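Local coordinates for protein thermophilic dibenzothiophene desulfurization enzyme C (Paenibacillus sp. A11-2, PDB 5XDC) that probably catalyses the FMNH2- and oxygen-dependent oxidation of dibenzothiophene to its 5-oxide and then its 5,5-dioxide, as a flavin monooxygenase, at residues Tyr294-Leu306 with Leu351-Met363. Sequence-based numbering, arbitrary orientation. Where two conformers were deposited one is given.
Sequences YVLAIYGEFAAQL and LVIELTSRLYEAM
Phe302 drives its ring into the helix of 351-363 as a knob, seated in a hole made by Leu351, Leu355, Arg358 and Leu359. One face of the ring covers Leu355 CA, which stands 3.9 Å from the ring centroid and 13° off its normal, a CH-pi contact. Arg358 comes to the ring's edge, its CD near the ring plane and 3.8 Å from Phe302 CZ, and the extended arginine side chain crosses that of Phe302 at about a right angle. Leu355 CD1 touches Phe302 CB, while CG anti to the backbone N carries the Leu351 branch in toward 294-306, where CD1 packs on Phe302 CD1 and Gln305 CB, and CD2 lies 3.7 Å from Leu306 CA.

Toward the other end the helices draw closer, and Ala362 faces Val295 with their CA atoms 4.8 Å apart. The small Ala362 CB fits between Ile298 CG2 and Tyr299 CE2, the latter at 3.8 Å, and in the conformer given Leu359 CD2 also touches both residues. Tyr299 OH is hydrogen-bonded to Ser274 OG of helix 247-276, whose Ala266 and Leu267 pack on Leu355 and Leu359.

The two axes run nearly antiparallel, at 154°, as neighbours in the helical bundle of the acyl-CoA dehydrogenase-type C-terminal domain. No direct hydrogen bond joins them; a water instead donates to Gln305 OE1 and, at 2.8 Å, to Glu354 OE1. That carboxylate also pairs with Arg358 NH1 by charge alone, since the oxygen lies well out of the guanidinium plane. In the conformer given, Glu361 OE2 forms a salt bridge with Arg350 of a neighbouring subunit. Apolar contact thus chiefly holds the two helices together, bridged by one water, while the charges pair within 351-363 or with another subunit.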
ATOM      1  N   TYR B 294       7.536  -2.088 -16.224  1.00 16.10           N
ATOM      2  CA  TYR B 294       6.632  -1.495 -15.250  1.00 14.44           C
ATOM      3  C   TYR B 294       5.176  -1.697 -15.664  1.00 15.53           C
ATOM      4  O   TYR B 294       4.321  -1.922 -14.800  1.00 14.93           O
ATOM      5  CB  TYR B 294       7.009  -0.021 -15.069  1.00 16.68           C
ATOM      6  CG  TYR B 294       8.491   0.144 -14.718  1.00 16.89           C
ATOM      7  CD1 TYR B 294       9.045  -0.542 -13.643  1.00 14.70           C
ATOM      8  CD2 TYR B 294       9.332   0.928 -15.492  1.00 19.17           C
ATOM      9  CE1 TYR B 294      10.391  -0.431 -13.322  1.00 22.17           C
ATOM     10  CE2 TYR B 294      10.687   1.051 -15.185  1.00 20.52           C
ATOM     11  CZ  TYR B 294      11.208   0.372 -14.093  1.00 23.99           C
ATOM     12  OH  TYR B 294      12.543   0.484 -13.773  1.00 25.91           O
ATOM     13  N   VAL B 295       4.894  -1.692 -16.972  1.00 13.05           N
ATOM     14  CA  VAL B 295       3.579  -2.100 -17.467  1.00 15.00           C
ATOM     15  C   VAL B 295       3.300  -3.543 -17.077  1.00 16.40           C
ATOM     16  O   VAL B 295       2.221  -3.876 -16.570  1.00 14.60           O
ATOM     17  CB  VAL B 295       3.493  -1.917 -18.993  1.00 16.53           C
ATOM     18  CG1 VAL B 295       2.196  -2.513 -19.556  1.00 16.15           C
ATOM     19  CG2 VAL B 295       3.612  -0.450 -19.364  1.00 15.89           C
ATOM     20  N   LEU B 296       4.268  -4.427 -17.326  1.00 14.83           N
ATOM     21  CA  LEU B 296       4.093  -5.833 -16.993  1.00 15.54           C
ATOM     22  C   LEU B 296       3.869  -6.030 -15.501  1.00 12.46           C
ATOM     23  O   LEU B 296       3.071  -6.886 -15.095  1.00 14.99           O
ATOM     24  CB  LEU B 296       5.305  -6.633 -17.471  1.00 13.74           C
ATOM     25  CG  LEU B 296       5.338  -6.843 -18.985  1.00 15.70           C
ATOM     26  CD1 LEU B 296       6.655  -7.446 -19.426  1.00 21.09           C
ATOM     27  CD2 LEU B 296       4.190  -7.733 -19.421  1.00 18.63           C
ATOM     28  N   ALA B 297       4.562  -5.249 -14.668  1.00 13.29           N
ATOM     29  CA  ALA B 297       4.417  -5.386 -13.225  1.00 12.95           C
ATOM     30  C   ALA B 297       3.017  -5.004 -12.762  1.00 14.41           C
ATOM     31  O   ALA B 297       2.461  -5.629 -11.849  1.00 14.38           O
ATOM     32  CB  ALA B 297       5.472  -4.536 -12.519  1.00 15.40           C
ATOM     33  N   ILE B 298       2.422  -3.987 -13.379  1.00 13.45           N
ATOM     34  CA  ILE B 298       1.063  -3.602 -13.006  1.00 14.13           C
ATOM     35  C   ILE B 298       0.095  -4.718 -13.351  1.00 12.11           C
ATOM     36  O   ILE B 298      -0.718  -5.135 -12.513  1.00 13.47           O
ATOM     37  CB  ILE B 298       0.671  -2.277 -13.682  1.00 12.50           C
ATOM     38  CG1 ILE B 298       1.428  -1.124 -13.039  1.00 14.46           C
ATOM     39  CG2 ILE B 298      -0.852  -2.045 -13.587  1.00 15.49           C
ATOM     40  CD1 ILE B 298       1.331   0.171 -13.810  1.00 23.19           C
ATOM     41  N   TYR B 299       0.167  -5.235 -14.582  1.00 14.70           N
ATOM     42  CA  TYR B 299      -0.716  -6.336 -14.952  1.00 14.78           C
ATOM     43  C   TYR B 299      -0.481  -7.555 -14.069  1.00 12.53           C
ATOM     44  O   TYR B 299      -1.436  -8.221 -13.658  1.00 15.07           O
ATOM     45  CB  TYR B 299      -0.550  -6.698 -16.426  1.00 14.28           C
ATOM     46  CG  TYR B 299      -1.290  -5.721 -17.318  1.00 12.64           C
ATOM     47  CD1 TYR B 299      -2.678  -5.758 -17.412  1.00 14.41           C
ATOM     48  CD2 TYR B 299      -0.614  -4.764 -18.061  1.00 14.63           C
ATOM     49  CE1 TYR B 299      -3.365  -4.866 -18.202  1.00 15.67           C
ATOM     50  CE2 TYR B 299      -1.302  -3.869 -18.847  1.00 14.45           C
ATOM     51  CZ  TYR B 299      -2.675  -3.935 -18.916  1.00 16.01           C
ATOM     52  OH  TYR B 299      -3.376  -3.047 -19.700  1.00 16.03           O
ATOM     53  N   GLY B 300       0.778  -7.844 -13.748  1.00 12.91           N
ATOM     54  CA  GLY B 300       1.071  -9.025 -12.954  1.00 13.81           C
ATOM     55  C   GLY B 300       0.554  -8.910 -11.535  1.00 12.79           C
ATOM     56  O   GLY B 300      -0.041  -9.852 -11.004  1.00 15.62           O
ATOM     57  N   GLU B 301       0.774  -7.757 -10.900  1.00 12.29           N
ATOM     58  CA  GLU B 301       0.313  -7.571  -9.527  1.00 14.82           C
ATOM     59  C   GLU B 301      -1.193  -7.763  -9.433  1.00 16.61           C
ATOM     60  O   GLU B 301      -1.689  -8.494  -8.565  1.00 14.30           O
ATOM     61  CB  GLU B 301       0.698  -6.182  -9.021  1.00 18.52           C
ATOM     62  N   PHE B 302      -1.939  -7.109 -10.320  1.00 14.01           N
ATOM     63  CA  PHE B 302      -3.389  -7.160 -10.231  1.00 14.02           C
ATOM     64  C   PHE B 302      -3.952  -8.491 -10.718  1.00 12.83           C
ATOM     65  O   PHE B 302      -4.895  -9.012 -10.110  1.00 15.02           O
ATOM     66  CB  PHE B 302      -4.000  -5.992 -10.993  1.00 13.62           C
ATOM     67  CG  PHE B 302      -3.795  -4.677 -10.315  1.00 14.56           C
ATOM     68  CD1 PHE B 302      -4.152  -4.515  -8.999  1.00 15.29           C
ATOM     69  CD2 PHE B 302      -3.228  -3.604 -10.988  1.00 18.82           C
ATOM     70  CE1 PHE B 302      -3.969  -3.313  -8.360  1.00 21.98           C
ATOM     71  CE2 PHE B 302      -3.047  -2.399 -10.348  1.00 19.93           C
ATOM     72  CZ  PHE B 302      -3.401  -2.259  -9.036  1.00 22.45           C
ATOM     73  N   ALA B 303      -3.390  -9.074 -11.780  1.00 14.37           N
ATOM     74  CA  ALA B 303      -3.853 -10.389 -12.218  1.00 15.18           C
ATOM     75  C   ALA B 303      -3.621 -11.446 -11.140  1.00 12.87           C
ATOM     76  O   ALA B 303      -4.467 -12.320 -10.925  1.00 13.13           O
ATOM     77  CB  ALA B 303      -3.161 -10.779 -13.520  1.00 13.75           C
ATOM     78  N   ALA B 304      -2.481 -11.381 -10.450  1.00 12.71           N
ATOM     79  CA  ALA B 304      -2.206 -12.348  -9.387  1.00 14.09           C
ATOM     80  C   ALA B 304      -3.216 -12.223  -8.255  1.00 13.33           C
ATOM     81  O   ALA B 304      -3.776 -13.223  -7.787  1.00 13.28           O
ATOM     82  CB  ALA B 304      -0.792 -12.138  -8.851  1.00 15.40           C
ATOM     83  N   GLN B 305      -3.422 -10.998  -7.762  1.00 12.50           N
ATOM     84  CA  GLN B 305      -4.416 -10.794  -6.718  1.00 14.36           C
ATOM     85  C   GLN B 305      -5.796 -11.253  -7.172  1.00 14.15           C
ATOM     86  O   GLN B 305      -6.535 -11.860  -6.391  1.00 12.01           O
ATOM     87  CB  GLN B 305      -4.451  -9.329  -6.300  1.00 16.66           C
ATOM     88  CG  GLN B 305      -3.195  -8.874  -5.613  1.00 16.92           C
ATOM     89  CD  GLN B 305      -3.257  -7.405  -5.257  1.00 28.74           C
ATOM     90  OE1 GLN B 305      -2.475  -6.609  -5.754  1.00 36.27           O
ATOM     91  NE2 GLN B 305      -4.209  -7.040  -4.405  1.00 39.80           N
ATOM     92  N   LEU B 306      -6.163 -10.972  -8.429  1.00 12.62           N
ATOM     93  CA  LEU B 306      -7.466 -11.415  -8.937  1.00 13.74           C
ATOM     94  C   LEU B 306      -7.594 -12.935  -8.912  1.00 14.28           C
ATOM     95  O   LEU B 306      -8.631 -13.466  -8.494  1.00 15.83           O
ATOM     96  CB  LEU B 306      -7.693 -10.898 -10.351  1.00 13.11           C
ATOM     97  CG  LEU B 306      -9.028 -11.298 -10.980  1.00 11.98           C
ATOM     98  CD1 LEU B 306     -10.206 -10.737 -10.218  1.00 18.10           C
ATOM     99  CD2 LEU B 306      -9.050 -10.839 -12.406  1.00 14.81           C
ATOM    100  N   LEU B 351      -9.153  -4.651  -4.008  1.00 12.12           N
ATOM    101  CA  LEU B 351      -8.613  -4.980  -5.321  1.00 12.18           C
ATOM    102  C   LEU B 351      -9.278  -4.149  -6.412  1.00 15.16           C
ATOM    103  O   LEU B 351      -8.599  -3.518  -7.230  1.00 12.19           O
ATOM    104  CB  LEU B 351      -8.788  -6.480  -5.608  1.00 13.12           C
ATOM    105  CG  LEU B 351      -8.384  -6.872  -7.026  1.00 16.36           C
ATOM    106  CD1 LEU B 351      -6.925  -6.530  -7.266  1.00 16.48           C
ATOM    107  CD2 LEU B 351      -8.666  -8.358  -7.270  1.00 19.21           C
ATOM    108  N   VAL B 352     -10.610  -4.133  -6.447  1.00 11.44           N
ATOM    109  CA  VAL B 352     -11.275  -3.491  -7.575  1.00 11.46           C
ATOM    110  C   VAL B 352     -11.063  -1.983  -7.532  1.00 11.75           C
ATOM    111  O   VAL B 352     -10.904  -1.347  -8.576  1.00 11.81           O
ATOM    112  CB  VAL B 352     -12.771  -3.866  -7.640  1.00 12.06           C
ATOM    113  CG1 VAL B 352     -13.588  -3.224  -6.531  1.00 10.91           C
ATOM    114  CG2 VAL B 352     -13.334  -3.476  -9.006  1.00 14.49           C
ATOM    115  N   ILE B 353     -11.030  -1.390  -6.334  1.00 11.84           N
ATOM    116  CA  ILE B 353     -10.868   0.059  -6.240  1.00 11.06           C
ATOM    117  C   ILE B 353      -9.456   0.470  -6.670  1.00 12.55           C
ATOM    118  O   ILE B 353      -9.280   1.477  -7.367  1.00 12.71           O
ATOM    119  CB  ILE B 353     -11.209   0.544  -4.816  1.00 13.11           C
ATOM    120  CG1 ILE B 353     -12.708   0.366  -4.512  1.00 13.92           C
ATOM    121  CG2 ILE B 353     -10.805   2.007  -4.600  1.00 17.15           C
ATOM    122  CD1 ILE B 353     -13.654   1.106  -5.453  1.00 14.29           C
ATOM    123  N   GLU B 354      -8.437  -0.312  -6.292  1.00 12.85           N
ATOM    124  CA  GLU B 354      -7.061  -0.012  -6.701  1.00 13.10           C
ATOM    125  C   GLU B 354      -6.878  -0.222  -8.196  1.00 12.39           C
ATOM    126  O   GLU B 354      -6.330   0.633  -8.897  1.00 14.43           O
ATOM    127  CB  GLU B 354      -6.070  -0.896  -5.929  1.00 11.02           C
ATOM    128  CG  GLU B 354      -5.980  -0.581  -4.470  1.00 18.81           C
ATOM    129  CD  GLU B 354      -4.972  -1.460  -3.734  1.00 47.89           C
ATOM    130  OE1 GLU B 354      -4.353  -2.336  -4.376  1.00 34.03           O
ATOM    131  OE2 GLU B 354      -4.803  -1.269  -2.508  1.00 46.01           O
ATOM    132  N   LEU B 355      -7.345  -1.363  -8.701  1.00 10.99           N
ATOM    133  CA  LEU B 355      -7.092  -1.779 -10.075  1.00 14.95           C
ATOM    134  C   LEU B 355      -7.756  -0.848 -11.088  1.00 14.86           C
ATOM    135  O   LEU B 355      -7.145  -0.476 -12.102  1.00 12.60           O
ATOM    136  CB  LEU B 355      -7.598  -3.214 -10.206  1.00 18.38           C
ATOM    137  CG  LEU B 355      -7.678  -4.003 -11.488  1.00 26.50           C
ATOM    138  CD1 LEU B 355      -7.810  -5.488 -11.075  1.00 21.51           C
ATOM    139  CD2 LEU B 355      -8.862  -3.557 -12.330  1.00 16.99           C
ATOM    140  N   THR B 356      -9.002  -0.462 -10.842  1.00 12.42           N
ATOM    141  CA  THR B 356      -9.723   0.318 -11.837  1.00 11.53           C
ATOM    142  C   THR B 356      -9.140   1.712 -11.991  1.00 12.57           C
ATOM    143  O   THR B 356      -9.339   2.339 -13.039  1.00 13.92           O
ATOM    144  CB  THR B 356     -11.215   0.399 -11.494  1.00 12.98           C
ATOM    145  OG1 THR B 356     -11.401   0.915 -10.174  1.00 12.72           O
ATOM    146  CG2 THR B 356     -11.857  -0.976 -11.606  1.00 12.82           C
ATOM    147  N   SER B 357      -8.407   2.187 -10.987  1.00 13.36           N
ATOM    148  CA  SER B 357      -7.728   3.473 -11.044  1.00 13.44           C
ATOM    149  C   SER B 357      -6.303   3.328 -11.561  1.00 13.54           C
ATOM    150  O   SER B 357      -5.886   4.060 -12.464  1.00 14.42           O
ATOM    151  CB  SER B 357      -7.715   4.120  -9.655  1.00 12.71           C
ATOM    152  OG  SER B 357      -6.955   5.304  -9.670  1.00 14.85           O
ATOM    153  N   ARG B 358      -5.548   2.368 -11.024  1.00 14.01           N
ATOM    154  CA  ARG B 358      -4.124   2.294 -11.325  1.00 14.76           C
ATOM    155  C   ARG B 358      -3.826   1.726 -12.704  1.00 12.74           C
ATOM    156  O   ARG B 358      -2.730   1.957 -13.222  1.00 13.46           O
ATOM    157  CB  ARG B 358      -3.415   1.456 -10.260  1.00 16.68           C
ATOM    158  CG  ARG B 358      -3.310   2.177  -8.920  1.00 23.80           C
ATOM    159  CD  ARG B 358      -2.747   1.254  -7.855  1.00 40.63           C
ATOM    160  NE  ARG B 358      -2.914   1.808  -6.515  1.00 43.66           N
ATOM    161  CZ  ARG B 358      -2.696   1.132  -5.393  1.00 47.00           C
ATOM    162  NH1 ARG B 358      -2.298  -0.135  -5.441  1.00 36.12           N
ATOM    163  NH2 ARG B 358      -2.872   1.730  -4.219  1.00 55.33           N
ATOM    164  N   LEU B 359      -4.758   0.995 -13.318  0.64 13.13           N
ATOM    165  CA  LEU B 359      -4.489   0.457 -14.647  0.64 12.90           C
ATOM    166  C   LEU B 359      -4.249   1.562 -15.671  0.64 14.38           C
ATOM    167  O   LEU B 359      -3.599   1.310 -16.688  0.64 14.83           O
ATOM    168  CB  LEU B 359      -5.630  -0.457 -15.104  0.64 13.78           C
ATOM    169  CG  LEU B 359      -5.573  -1.882 -14.544  0.64 12.71           C
ATOM    170  CD1 LEU B 359      -6.854  -2.642 -14.850  0.64 12.87           C
ATOM    171  CD2 LEU B 359      -4.379  -2.616 -15.103  0.64 13.65           C
ATOM    172  N   TYR B 360      -4.731   2.783 -15.424  1.00 13.86           N
ATOM    173  CA  TYR B 360      -4.404   3.883 -16.335  1.00 15.45           C
ATOM    174  C   TYR B 360      -2.894   4.053 -16.451  1.00 16.59           C
ATOM    175  O   TYR B 360      -2.380   4.406 -17.520  1.00 14.77           O
ATOM    176  CB  TYR B 360      -5.037   5.194 -15.863  1.00 12.91           C
ATOM    177  CG  TYR B 360      -6.481   5.385 -16.288  1.00 12.52           C
ATOM    178  CD1 TYR B 360      -6.785   5.930 -17.531  1.00 11.36           C
ATOM    179  CD2 TYR B 360      -7.533   5.043 -15.452  1.00 16.34           C
ATOM    180  CE1 TYR B 360      -8.098   6.114 -17.933  1.00 14.62           C
ATOM    181  CE2 TYR B 360      -8.855   5.230 -15.855  1.00 14.57           C
ATOM    182  CZ  TYR B 360      -9.122   5.760 -17.089  1.00 18.23           C
ATOM    183  OH  TYR B 360     -10.424   5.936 -17.503  1.00 17.90           O
ATOM    184  N   GLU B 361      -2.172   3.814 -15.355  0.58 15.96           N
ATOM    185  CA  GLU B 361      -0.724   3.984 -15.360  0.58 17.68           C
ATOM    186  C   GLU B 361      -0.065   3.031 -16.348  0.58 19.61           C
ATOM    187  O   GLU B 361       0.969   3.363 -16.940  0.58 20.33           O
ATOM    188  CB  GLU B 361      -0.191   3.767 -13.943  0.58 16.01           C
ATOM    189  CG  GLU B 361       1.253   4.156 -13.734  0.58 15.24           C
ATOM    190  CD  GLU B 361       1.669   4.085 -12.271  0.58 16.87           C
ATOM    191  OE1 GLU B 361       2.634   3.358 -11.973  0.58 14.56           O
ATOM    192  OE2 GLU B 361       1.060   4.775 -11.418  0.58 16.96           O
ATOM    193  N   ALA B 362      -0.663   1.860 -16.562  1.00 15.33           N
ATOM    194  CA  ALA B 362      -0.145   0.910 -17.529  1.00 22.49           C
ATOM    195  C   ALA B 362      -0.534   1.271 -18.956  1.00 23.76           C
ATOM    196  O   ALA B 362       0.208   0.960 -19.890  1.00 22.96           O
ATOM    197  CB  ALA B 362      -0.649  -0.499 -17.208  1.00 17.63           C
ATOM    198  N   MET B 363      -1.679   1.926 -19.141  1.00 18.57           N
ATOM    199  CA  MET B 363      -2.204   2.209 -20.471  1.00 16.16           C
ATOM    200  C   MET B 363      -1.643   3.492 -21.068  1.00 16.12           C
ATOM    201  O   MET B 363      -1.455   3.560 -22.288  1.00 18.94           O
ATOM    202  CB  MET B 363      -3.734   2.297 -20.422  1.00 15.01           C
ATOM    203  CG  MET B 363      -4.411   0.962 -20.171  1.00 14.40           C
ATOM    204  SD  MET B 363      -6.206   1.031 -20.317  1.00 19.25           S
ATOM    205  CE  MET B 363      -6.579   1.900 -18.814  1.00 17.35           C
TER
HETATM  206  O   HOH W   1      -2.059  -3.855  -4.790  1.00 33.28           O